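Local coordinates for protein HTPA Reductase (Selaginella moellendorffii, PDB 5U5N) that probably catalyses the NAD(P)H-dependent reduction of 4-hydroxy-tetrahydrodipicolinate to tetrahydrodipicolinate, a step of lysine biosynthesis by the diaminopimelate pathway, at residues I76-N87 with L98-R109; A116-I125 with K257-N268. All coordinates share one frame; numbering follows the deposited sequence.

Interaction 1: residues I76-N87 with L98-R109; sequences IVVDYTLPAAVN and LPFVMGTTGGDR. With NAD (nicotinamide-adenine-dinucleotide), chain C.
Strands 76-79 and 100-102 run side by side in parallel, their axes 4.6 Å apart and 12° from aligned, and Val77 N to Pro99 O, Val101 N to Val77 O and Asp79 N to Val101 O are hydrogen-bonded in turn. Val77 and Phe100 meet through their CB atoms on the face that also bears Asp79 and Met102, while Val78 and Val101 share the other face, covered by helix 241-259 and Met129. Asp79 and Met102 lie alongside each other and point the same way; the bend at chi2 of Met102 (69°) brings SD to 3.5 Å from Asp79 OD1. The other carboxylate oxygen, OD2, is hydrogen-bonded to Tyr93 and Asn89 of helix 86-95. The two strands and that helix form a beta-alpha-beta unit of the Rossmann fold, and the loops at the strands' C-terminal ends line the NAD site. Here Thr104 is central: its OG1 accepts a nearly straight bond from Thr81 N (2.9 Å) and lies 2.8 Å from Asp79 OD1, which Thr81 OG1 meets on its syn side. The methyl of Thr104, anti to the main-chain nitrogen, reaches Val86 CG2 in a tight 3.3 Å contact. Gly103 CA sits over one face of the Tyr80 ring, where a side chain would collide with the ring, and O4D of NAD lies at the ring's edge. Gly103 O receives the nicotinamide amide N7N at 3.0 Å, and Thr105 OG1 is hydrogen-bonded to the ribose O2D at 2.7 Å. Further along, the Asn87 amide makes a two-way clasp on the backbone of Asp108: OD1 takes the N-H on a lone pair, and ND2 donates a hydrogen bond to the carbonyl O of Asp108 at 2.9 Å.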
loop_
_atom_site.group_PDB
_atom_site.type_symbol
_atom_site.label_atom_id
_atom_site.label_comp_id
_atom_site.label_asym_id
_atom_site.label_seq_id
_atom_site.Cartn_x
_atom_site.Cartn_y
_atom_site.Cartn_z
ATOM N N ILE A 76 -13.456 19.138 24.124
ATOM C CA ILE A 76 -12.287 18.309 23.957
ATOM C C ILE A 76 -11.155 19.260 23.744
ATOM O O ILE A 76 -11.272 20.165 22.938
ATOM C CB ILE A 76 -12.434 17.401 22.694
ATOM C CG1 ILE A 76 -13.468 16.324 22.974
ATOM C CG2 ILE A 76 -11.082 16.793 22.311
ATOM C CD1 ILE A 76 -13.879 15.502 21.778
ATOM N N VAL A 77 -10.058 19.029 24.422
ATOM C CA VAL A 77 -8.873 19.862 24.288
ATOM C C VAL A 77 -7.940 19.275 23.225
ATOM O O VAL A 77 -7.722 18.080 23.193
ATOM C CB VAL A 77 -8.125 19.976 25.616
ATOM C CG1 VAL A 77 -6.828 20.747 25.440
ATOM C CG2 VAL A 77 -9.005 20.633 26.680
ATOM N N VAL A 78 -7.415 20.141 22.366
ATOM C CA VAL A 78 -6.359 19.813 21.444
ATOM C C VAL A 78 -5.091 20.523 21.887
ATOM O O VAL A 78 -5.093 21.775 21.967
ATOM C CB VAL A 78 -6.731 20.304 20.052
ATOM C CG1 VAL A 78 -5.576 20.103 19.100
ATOM C CG2 VAL A 78 -7.961 19.535 19.547
ATOM N N ASP A 79 -4.043 19.746 22.211
ATOM C CA ASP A 79 -2.774 20.248 22.697
ATOM C C ASP A 79 -1.675 20.158 21.636
ATOM O O ASP A 79 -1.233 19.060 21.296
ATOM C CB ASP A 79 -2.365 19.488 23.958
ATOM C CG ASP A 79 -1.235 20.155 24.717
ATOM O OD1 ASP A 79 -0.103 20.105 24.227
ATOM O OD2 ASP A 79 -1.474 20.749 25.829
ATOM N N TYR A 80 -1.291 21.325 21.099
ATOM C CA TYR A 80 -0.061 21.534 20.356
ATOM C C TYR A 80 0.707 22.679 21.022
ATOM O O TYR A 80 0.560 23.865 20.655
ATOM C CB TYR A 80 -0.324 21.891 18.901
ATOM C CG TYR A 80 -0.703 20.719 18.047
ATOM C CD1 TYR A 80 0.275 19.941 17.423
ATOM C CD2 TYR A 80 -2.041 20.398 17.827
ATOM C CE1 TYR A 80 -0.058 18.862 16.593
ATOM C CE2 TYR A 80 -2.394 19.318 17.001
ATOM C CZ TYR A 80 -1.400 18.552 16.389
ATOM O OH TYR A 80 -1.771 17.477 15.581
ATOM N N THR A 81 1.530 22.287 21.986
ATOM C CA THR A 81 2.344 23.173 22.767
ATOM C C THR A 81 3.820 22.912 22.515
ATOM O O THR A 81 4.298 23.192 21.451
ATOM C CB THR A 81 1.944 23.089 24.266
ATOM O OG1 THR A 81 2.034 21.721 24.723
ATOM C CG2 THR A 81 0.533 23.582 24.459
ATOM N N LEU A 82 4.563 22.431 23.491
ATOM C CA LEU A 82 6.007 22.365 23.386
ATOM C C LEU A 82 6.384 21.165 24.210
ATOM O O LEU A 82 5.702 20.866 25.198
ATOM C CB LEU A 82 6.682 23.627 23.971
ATOM C CG LEU A 82 6.689 24.973 23.230
ATOM C CD1 LEU A 82 7.384 26.067 24.006
ATOM C CD2 LEU A 82 7.364 24.792 21.883
ATOM N N PRO A 83 7.463 20.456 23.823
ATOM C CA PRO A 83 7.875 19.275 24.580
ATOM C C PRO A 83 7.925 19.509 26.092
ATOM O O PRO A 83 7.476 18.668 26.862
ATOM C CB PRO A 83 9.247 18.959 23.998
ATOM C CG PRO A 83 9.149 19.424 22.582
ATOM C CD PRO A 83 8.266 20.639 22.603
ATOM N N ALA A 84 8.435 20.674 26.500
ATOM C CA ALA A 84 8.515 21.072 27.912
ATOM C C ALA A 84 7.174 21.016 28.657
ATOM O O ALA A 84 7.144 20.645 29.822
ATOM C CB ALA A 84 9.121 22.466 28.017
ATOM N N ALA A 85 6.077 21.362 27.981
ATOM C CA ALA A 85 4.741 21.363 28.593
ATOM C C ALA A 85 3.980 20.044 28.516
ATOM O O ALA A 85 2.957 19.909 29.188
ATOM C CB ALA A 85 3.893 22.448 27.977
ATOM N N VAL A 86 4.441 19.082 27.713
ATOM C CA VAL A 86 3.637 17.880 27.441
ATOM C C VAL A 86 3.139 17.160 28.691
ATOM O O VAL A 86 1.936 17.007 28.852
ATOM C CB VAL A 86 4.379 16.868 26.551
ATOM C CG1 VAL A 86 3.743 15.474 26.591
ATOM C CG2 VAL A 86 4.406 17.372 25.144
ATOM N N ASN A 87 4.037 16.695 29.548
ATOM C CA ASN A 87 3.617 15.869 30.692
ATOM C C ASN A 87 2.771 16.617 31.712
ATOM O O ASN A 87 1.858 16.053 32.328
ATOM C CB ASN A 87 4.822 15.268 31.406
ATOM C CG ASN A 87 5.557 14.306 30.548
ATOM O OD1 ASN A 87 6.514 14.684 29.886
ATOM N ND2 ASN A 87 5.067 13.056 30.502
ATOM N N LEU A 98 -10.635 16.407 31.572
ATOM C CA LEU A 98 -10.834 16.996 30.257
ATOM C C LEU A 98 -10.334 15.994 29.186
ATOM O O LEU A 98 -9.140 15.635 29.175
ATOM C CB LEU A 98 -10.074 18.300 30.096
ATOM C CG LEU A 98 -10.650 19.541 30.788
ATOM C CD1 LEU A 98 -9.621 20.667 30.688
ATOM C CD2 LEU A 98 -12.005 19.953 30.188
ATOM N N PRO A 99 -11.229 15.555 28.278
ATOM C CA PRO A 99 -10.712 14.705 27.188
ATOM C C PRO A 99 -9.775 15.478 26.284
ATOM O O PRO A 99 -10.012 16.644 26.048
ATOM C CB PRO A 99 -11.979 14.264 26.429
ATOM C CG PRO A 99 -13.056 15.181 26.866
ATOM C CD PRO A 99 -12.685 15.718 28.219
ATOM N N PHE A 100 -8.707 14.843 25.804
ATOM C CA PHE A 100 -7.741 15.554 24.989
ATOM C C PHE A 100 -7.129 14.777 23.825
ATOM O O PHE A 100 -6.969 13.566 23.877
ATOM C CB PHE A 100 -6.617 16.166 25.859
ATOM C CG PHE A 100 -5.718 15.171 26.521
ATOM C CD1 PHE A 100 -6.084 14.570 27.698
ATOM C CD2 PHE A 100 -4.483 14.852 25.958
ATOM C CE1 PHE A 100 -5.256 13.653 28.308
ATOM C CE2 PHE A 100 -3.650 13.918 26.541
ATOM C CZ PHE A 100 -4.036 13.321 27.726
ATOM N N VAL A 101 -6.749 15.543 22.809
ATOM C CA VAL A 101 -5.955 15.091 21.708
ATOM C C VAL A 101 -4.591 15.765 21.810
ATOM O O VAL A 101 -4.493 16.975 21.618
ATOM C CB VAL A 101 -6.638 15.464 20.384
ATOM C CG1 VAL A 101 -5.769 15.037 19.200
ATOM C CG2 VAL A 101 -8.018 14.819 20.323
ATOM N N MET A 102 -3.556 14.962 22.079
ATOM C CA MET A 102 -2.181 15.425 22.263
ATOM C C MET A 102 -1.376 15.181 20.999
ATOM O O MET A 102 -1.040 14.039 20.699
ATOM C CB MET A 102 -1.561 14.674 23.475
ATOM C CG MET A 102 -0.084 14.919 23.772
ATOM S SD MET A 102 0.184 16.604 24.378
ATOM C CE MET A 102 -0.462 16.460 26.049
ATOM N N GLY A 103 -1.114 16.247 20.252
ATOM C CA GLY A 103 -0.291 16.195 19.053
ATOM C C GLY A 103 1.160 16.634 19.283
ATOM O O GLY A 103 2.000 16.499 18.409
ATOM N N THR A 104 1.451 17.168 20.461
ATOM C CA THR A 104 2.769 17.697 20.775
ATOM C C THR A 104 3.743 16.526 20.908
ATOM O O THR A 104 3.439 15.538 21.557
ATOM C CB THR A 104 2.721 18.464 22.110
ATOM O OG1 THR A 104 1.651 19.412 22.091
ATOM C CG2 THR A 104 4.054 19.190 22.413
ATOM N N THR A 105 4.912 16.649 20.306
ATOM C CA THR A 105 5.930 15.610 20.387
ATOM C C THR A 105 6.846 15.891 21.578
ATOM O O THR A 105 6.745 16.938 22.216
ATOM C CB THR A 105 6.768 15.553 19.106
ATOM O OG1 THR A 105 7.443 16.796 18.929
ATOM C CG2 THR A 105 5.888 15.274 17.893
ATOM N N GLY A 106 7.742 14.962 21.874
ATOM C CA GLY A 106 8.616 15.092 23.030
ATOM C C GLY A 106 7.916 14.884 24.360
ATOM O O GLY A 106 6.750 14.510 24.427
ATOM N N GLY A 107 8.655 15.146 25.426
ATOM C CA GLY A 107 8.215 14.832 26.776
ATOM C C GLY A 107 8.535 13.400 27.089
ATOM O O GLY A 107 9.103 12.702 26.263
ATOM N N ASP A 108 8.221 12.975 28.303
ATOM C CA ASP A 108 8.383 11.577 28.700
ATOM C C ASP A 108 7.131 10.835 28.185
ATOM O O ASP A 108 6.038 10.901 28.789
ATOM C CB ASP A 108 8.544 11.456 30.222
ATOM C CG ASP A 108 8.947 10.068 30.674
ATOM O OD1 ASP A 108 8.151 9.102 30.525
ATOM O OD2 ASP A 108 10.056 9.954 31.254
ATOM N N ARG A 109 7.295 10.123 27.071
ATOM C CA ARG A 109 6.161 9.495 26.389
ATOM C C ARG A 109 5.540 8.368 27.242
ATOM O O ARG A 109 4.331 8.138 27.167
ATOM C CB ARG A 109 6.557 8.993 24.989
ATOM C CG ARG A 109 7.298 9.986 24.087
ATOM C CD ARG A 109 6.527 11.258 23.793
ATOM N NE ARG A 109 5.303 10.981 23.052
ATOM C CZ ARG A 109 4.427 11.895 22.621
ATOM N NH1 ARG A 109 4.618 13.192 22.841
ATOM N NH2 ARG A 109 3.355 11.497 21.944
HETATM P PA NAD C . 5.303 26.698 18.190
HETATM O O1A NAD C . 6.631 26.974 18.873
HETATM O O2A NAD C . 4.896 27.429 16.926
HETATM O O5B NAD C . 4.105 26.892 19.221
HETATM C C5B NAD C . 4.007 26.168 20.432
HETATM C C4B NAD C . 3.239 27.067 21.392
HETATM O O4B NAD C . 2.976 26.407 22.630
HETATM C C3B NAD C . 3.978 28.364 21.719
HETATM O O3B NAD C . 3.306 29.465 21.079
HETATM C C2B NAD C . 4.008 28.426 23.255
HETATM O O2B NAD C . 3.822 29.769 23.757
HETATM C C1B NAD C . 2.922 27.407 23.653
HETATM N N9A NAD C . 3.012 26.761 24.991
HETATM C C8A NAD C . 4.128 26.365 25.638
HETATM N N7A NAD C . 3.817 25.811 26.832
HETATM C C5A NAD C . 2.479 25.833 26.963
HETATM C C6A NAD C . 1.498 25.419 27.990
HETATM N N6A NAD C . 1.903 24.840 29.141
HETATM N N1A NAD C . 0.184 25.619 27.749
HETATM C C2A NAD C . -0.250 26.203 26.611
HETATM N N3A NAD C . 0.595 26.616 25.635
HETATM C C4A NAD C . 1.946 26.457 25.747
HETATM O O3 NAD C . 5.231 25.097 17.977
HETATM P PN NAD C . 4.494 24.382 16.721
HETATM O O1N NAD C . 5.327 24.731 15.509
HETATM O O2N NAD C . 3.015 24.719 16.745
HETATM O O5D NAD C . 4.641 22.842 17.180
HETATM C C5D NAD C . 4.058 22.425 18.410
HETATM C C4D NAD C . 4.358 20.971 18.748
HETATM O O4D NAD C . 3.613 20.122 17.867
HETATM C C3D NAD C . 5.836 20.583 18.601
HETATM O O3D NAD C . 6.263 19.730 19.679
HETATM C C2D NAD C . 5.884 19.835 17.283
HETATM O O2D NAD C . 6.890 18.822 17.234
HETATM C C1D NAD C . 4.506 19.188 17.243
HETATM N N1N NAD C . 4.034 18.761 15.909
HETATM C C2N NAD C . 3.448 17.551 15.850
HETATM C C3N NAD C . 2.944 17.029 14.662
HETATM C C7N NAD C . 2.304 15.653 14.635
HETATM O O7N NAD C . 2.321 15.025 13.589
HETATM N N7N NAD C . 1.736 15.107 15.723
HETATM C C4N NAD C . 3.069 17.803 13.508
HETATM C C5N NAD C . 3.678 19.054 13.572
HETATM C C6N NAD C . 4.158 19.519 14.796
#

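Interaction 2: residues A116-I125 with K257-N268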
loop_
_atom_site.group_PDB
_atom_site.type_symbol
_atom_site.label_atom_id
_atom_site.label_comp_id
_atom_site.label_asym_id
_atom_site.label_seq_id
_atom_site.Cartn_x
_atom_site.Cartn_y
_atom_site.Cartn_z
ATOM N N ALA A 116 -2.688 9.112 31.215
ATOM C CA ALA A 116 -3.928 9.036 30.438
ATOM C C ALA A 116 -4.695 7.720 30.648
ATOM O O ALA A 116 -5.904 7.725 30.867
ATOM C CB ALA A 116 -3.637 9.263 28.958
ATOM N N ARG A 117 -3.975 6.603 30.591
ATOM C CA ARG A 117 -4.554 5.263 30.796
ATOM C C ARG A 117 -5.021 5.072 32.236
ATOM O O ARG A 117 -6.133 4.595 32.465
ATOM C CB ARG A 117 -3.550 4.164 30.422
ATOM C CG ARG A 117 -4.173 2.763 30.332
ATOM C CD ARG A 117 -3.182 1.651 29.967
ATOM N NE ARG A 117 -2.241 2.105 28.942
ATOM C CZ ARG A 117 -0.956 2.428 29.127
ATOM N NH1 ARG A 117 -0.335 2.318 30.313
ATOM N NH2 ARG A 117 -0.259 2.848 28.081
ATOM N N LYS A 118 -4.179 5.466 33.191
ATOM C CA LYS A 118 -4.456 5.310 34.628
ATOM C C LYS A 118 -5.706 6.104 35.063
ATOM O O LYS A 118 -6.546 5.578 35.789
ATOM C CB LYS A 118 -3.220 5.740 35.446
ATOM C CG LYS A 118 -3.057 5.086 36.798
ATOM C CD LYS A 118 -1.862 5.600 37.555
ATOM C CE LYS A 118 -0.602 5.018 36.969
ATOM N NZ LYS A 118 0.203 4.403 38.039
ATOM N N SER A 119 -5.835 7.349 34.605
ATOM C CA SER A 119 -6.985 8.193 34.960
ATOM C C SER A 119 -8.280 7.795 34.263
ATOM O O SER A 119 -9.366 8.159 34.718
ATOM C CB SER A 119 -6.692 9.662 34.673
ATOM O OG SER A 119 -6.601 9.892 33.284
ATOM N N GLY A 120 -8.162 7.067 33.156
ATOM C CA GLY A 120 -9.318 6.652 32.373
ATOM C C GLY A 120 -9.918 7.803 31.606
ATOM O O GLY A 120 -11.107 7.814 31.358
ATOM N N THR A 121 -9.083 8.768 31.223
ATOM C CA THR A 121 -9.511 9.938 30.470
ATOM C C THR A 121 -9.574 9.596 28.983
ATOM O O THR A 121 -8.591 9.078 28.427
ATOM C CB THR A 121 -8.477 11.090 30.621
ATOM O OG1 THR A 121 -8.180 11.285 32.000
ATOM C CG2 THR A 121 -8.991 12.410 30.031
ATOM N N TYR A 122 -10.693 9.949 28.335
ATOM C CA TYR A 122 -10.789 9.828 26.886
ATOM C C TYR A 122 -9.694 10.653 26.216
ATOM O O TYR A 122 -9.666 11.871 26.363
ATOM C CB TYR A 122 -12.177 10.234 26.371
ATOM C CG TYR A 122 -13.240 9.230 26.739
ATOM C CD1 TYR A 122 -13.385 8.038 26.026
ATOM C CD2 TYR A 122 -14.084 9.441 27.822
ATOM C CE1 TYR A 122 -14.362 7.111 26.367
ATOM C CE2 TYR A 122 -15.061 8.523 28.157
ATOM C CZ TYR A 122 -15.182 7.361 27.432
ATOM O OH TYR A 122 -16.129 6.445 27.785
ATOM N N SER A 123 -8.804 9.983 25.482
ATOM C CA SER A 123 -7.698 10.657 24.814
ATOM C C SER A 123 -7.236 10.012 23.514
ATOM O O SER A 123 -7.447 8.840 23.273
ATOM C CB SER A 123 -6.480 10.786 25.771
ATOM O OG SER A 123 -6.314 9.628 26.549
ATOM N N ILE A 124 -6.593 10.826 22.695
ATOM C CA ILE A 124 -5.833 10.367 21.558
ATOM C C ILE A 124 -4.456 10.961 21.751
ATOM O O ILE A 124 -4.284 12.178 21.779
ATOM C CB ILE A 124 -6.457 10.831 20.223
ATOM C CG1 ILE A 124 -7.773 10.094 19.970
ATOM C CG2 ILE A 124 -5.498 10.560 19.071
ATOM C CD1 ILE A 124 -8.694 10.855 19.054
ATOM N N ILE A 125 -3.468 10.093 21.881
ATOM C CA ILE A 125 -2.089 10.501 21.973
ATOM C C ILE A 125 -1.425 9.947 20.733
ATOM O O ILE A 125 -1.264 8.725 20.583
ATOM C CB ILE A 125 -1.433 9.974 23.276
ATOM C CG1 ILE A 125 -2.087 10.698 24.467
ATOM C CG2 ILE A 125 0.075 10.210 23.264
ATOM C CD1 ILE A 125 -1.829 10.078 25.815
ATOM N N LYS A 257 -16.647 8.295 20.522
ATOM C CA LYS A 257 -16.311 7.358 21.592
ATOM C C LYS A 257 -16.838 7.840 22.942
ATOM O O LYS A 257 -17.316 7.040 23.726
ATOM C CB LYS A 257 -14.791 7.164 21.730
ATOM C CG LYS A 257 -14.036 6.632 20.524
ATOM C CD LYS A 257 -14.609 5.325 19.963
ATOM C CE LYS A 257 -15.450 5.543 18.740
ATOM N NZ LYS A 257 -15.860 4.194 18.209
ATOM N N ILE A 258 -16.724 9.152 23.205
ATOM C CA ILE A 258 -17.209 9.767 24.466
ATOM C C ILE A 258 -18.731 9.677 24.546
ATOM O O ILE A 258 -19.264 9.181 25.542
ATOM C CB ILE A 258 -16.754 11.244 24.622
ATOM C CG1 ILE A 258 -15.231 11.345 24.684
ATOM C CG2 ILE A 258 -17.345 11.871 25.902
ATOM C CD1 ILE A 258 -14.669 12.709 24.346
ATOM N N GLN A 259 -19.421 10.121 23.482
ATOM C CA GLN A 259 -20.897 10.027 23.381
ATOM C C GLN A 259 -21.399 8.602 23.642
ATOM O O GLN A 259 -22.399 8.408 24.325
ATOM C CB GLN A 259 -21.419 10.533 22.018
ATOM C CG GLN A 259 -22.845 11.119 22.074
ATOM C CD GLN A 259 -23.359 11.646 20.723
ATOM O OE1 GLN A 259 -22.733 12.519 20.097
ATOM N NE2 GLN A 259 -24.493 11.109 20.262
ATOM N N GLU A 260 -20.685 7.607 23.120
ATOM C CA GLU A 260 -21.044 6.187 23.304
ATOM C C GLU A 260 -20.610 5.572 24.615
ATOM O O GLU A 260 -20.977 4.429 24.908
ATOM C CB GLU A 260 -20.409 5.360 22.222
ATOM C CG GLU A 260 -21.013 5.619 20.879
ATOM C CD GLU A 260 -20.314 4.859 19.786
ATOM O OE1 GLU A 260 -19.152 4.401 20.005
ATOM O OE2 GLU A 260 -20.928 4.775 18.700
ATOM N N LYS A 261 -19.784 6.287 25.362
ATOM C CA LYS A 261 -19.220 5.779 26.594
ATOM C C LYS A 261 -18.431 4.486 26.373
ATOM O O LYS A 261 -18.682 3.499 27.050
ATOM C CB LYS A 261 -20.325 5.568 27.654
ATOM C CG LYS A 261 -21.315 6.716 27.835
ATOM C CD LYS A 261 -22.481 6.276 28.726
ATOM C CE LYS A 261 -23.798 6.969 28.388
ATOM N NZ LYS A 261 -23.856 8.313 29.021
ATOM N N SER A 262 -17.490 4.484 25.429
ATOM C CA SER A 262 -16.657 3.287 25.182
ATOM C C SER A 262 -15.942 2.857 26.460
ATOM O O SER A 262 -15.590 3.696 27.291
ATOM C CB SER A 262 -15.599 3.539 24.118
ATOM O OG SER A 262 -16.210 3.795 22.867
ATOM N N GLU A 263 -15.744 1.553 26.602
ATOM C CA GLU A 263 -14.924 1.016 27.680
ATOM C C GLU A 263 -13.474 1.506 27.491
ATOM O O GLU A 263 -12.820 1.936 28.455
ATOM C CB GLU A 263 -15.002 -0.525 27.709
ATOM C CG GLU A 263 -16.409 -1.078 27.975
ATOM C CD GLU A 263 -16.449 -2.151 29.065
ATOM O OE1 GLU A 263 -16.064 -3.321 28.779
ATOM O OE2 GLU A 263 -16.868 -1.823 30.213
ATOM N N LYS A 264 -13.014 1.476 26.238
ATOM C CA LYS A 264 -11.682 1.921 25.855
ATOM C C LYS A 264 -11.587 3.453 25.877
ATOM O O LYS A 264 -12.472 4.146 25.362
ATOM C CB LYS A 264 -11.332 1.367 24.464
ATOM C CG LYS A 264 -9.982 1.800 23.949
ATOM C CD LYS A 264 -9.522 1.010 22.740
ATOM C CE LYS A 264 -8.142 1.509 22.361
ATOM N NZ LYS A 264 -7.484 0.760 21.273
ATOM N N ARG A 265 -10.504 3.955 26.487
ATOM C CA ARG A 265 -10.306 5.392 26.753
ATOM C C ARG A 265 -9.178 6.038 25.974
ATOM O O ARG A 265 -9.305 7.201 25.530
ATOM C CB ARG A 265 -10.063 5.623 28.245
ATOM C CG ARG A 265 -11.158 5.052 29.132
ATOM C CD ARG A 265 -12.551 5.484 28.643
ATOM N NE ARG A 265 -13.660 5.044 29.495
ATOM C CZ ARG A 265 -14.053 5.634 30.622
ATOM N NH1 ARG A 265 -13.436 6.711 31.100
ATOM N NH2 ARG A 265 -15.074 5.135 31.288
ATOM N N LEU A 266 -8.082 5.295 25.827
ATOM C CA LEU A 266 -6.888 5.785 25.193
ATOM C C LEU A 266 -6.781 5.188 23.802
ATOM O O LEU A 266 -6.656 3.983 23.656
ATOM C CB LEU A 266 -5.661 5.404 26.036
ATOM C CG LEU A 266 -4.292 5.789 25.473
ATOM C CD1 LEU A 266 -4.210 7.258 25.050
ATOM C CD2 LEU A 266 -3.229 5.539 26.556
ATOM N N TYR A 267 -6.826 6.060 22.804
ATOM C CA TYR A 267 -6.819 5.712 21.404
ATOM C C TYR A 267 -5.589 6.337 20.797
ATOM O O TYR A 267 -4.975 7.209 21.410
ATOM C CB TYR A 267 -8.072 6.238 20.706
ATOM C CG TYR A 267 -9.371 5.651 21.236
ATOM C CD1 TYR A 267 -10.012 6.194 22.342
ATOM C CD2 TYR A 267 -9.955 4.525 20.618
ATOM C CE1 TYR A 267 -11.198 5.652 22.817
ATOM C CE2 TYR A 267 -11.131 3.974 21.069
ATOM C CZ TYR A 267 -11.758 4.525 22.166
ATOM O OH TYR A 267 -12.931 3.931 22.584
ATOM N N ASN A 268 -5.207 5.838 19.626
ATOM C CA ASN A 268 -4.168 6.422 18.802
ATOM C C ASN A 268 -4.703 6.688 17.368
ATOM O O ASN A 268 -5.878 6.536 17.114
ATOM C CB ASN A 268 -2.937 5.519 18.842
ATOM C CG ASN A 268 -3.160 4.138 18.151
ATOM O OD1 ASN A 268 -4.139 3.916 17.468
ATOM N ND2 ASN A 268 -2.248 3.226 18.355
#
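The phenol ring of Tyr122 is held between Arg265 and Ile258. On one face the guanidinium of Arg265 lies flat, its plane 9° from that of the ring and the centres 4.4 Å apart, a stack in which Arg265 CD also presses on the ring near its rim, 3.3 Å from Tyr122 CE1. The bend at chi2 (-50°) folds the arginine back over the tyrosine, and its NH1 makes a weak, poorly angled bond to Gly120 O. Over the opposite face comes Ile258, whose CG1 approaches Tyr122 CG at 3.6 Å as the two side chains slide past each other. At the ring's far end the hydroxyl donates to Ser262 O (2.8 Å), in the carbonyl plane and on a lone pair, tying the tyrosine to the turn that follows the Schellman motif at Lys261. A leucine in place of Tyr122 would probably leave Ser262 O without this donor and the Arg265 guanidinium without a flat surface to rest on, freer to turn. Beyond the ring, Leu266 CD1 meets Ile125 CD1 at 3.8 Å and CD2 turns to Arg117 CB, on the side covered by helix 109-119. Across the sheet, Ile124 CG1 packs obliquely on Tyr267 CB beneath helix 241-259. The backbones bond from Ser123 N to Arg265 O, from Tyr267 N to Ser123 O and from Ile125 N to Tyr267 O, the last at 3.3 Å. This parallel pairing places strand 266-267, from late in the chain, at the outer edge of the Rossmann sheet beside strand 123-125.

In the fold
From the N terminus, strand 7-10 begins the parallel sheet and strand 76-79 pairs beside it. Interaction 1 then closes a short loop through helix 86-95, bringing strand 100-102 alongside. Interaction 2 opens at the end of helix 109-119, which leads on to strand 123-125; the chain next passes through the mixed sheet with strands 155-162, 215-223 and 229-238 before helix 241-259 returns and strand 266-267 completes the long loop. The two contacts are in series, neither nested nor crossed. They join directly where Phe100 O and Met102 N probably bond to Ile124 N and O. Interaction 1 thus knits neighbouring inner strands, whereas interaction 2 ties the C-terminal return to the nucleotide-binding sheet.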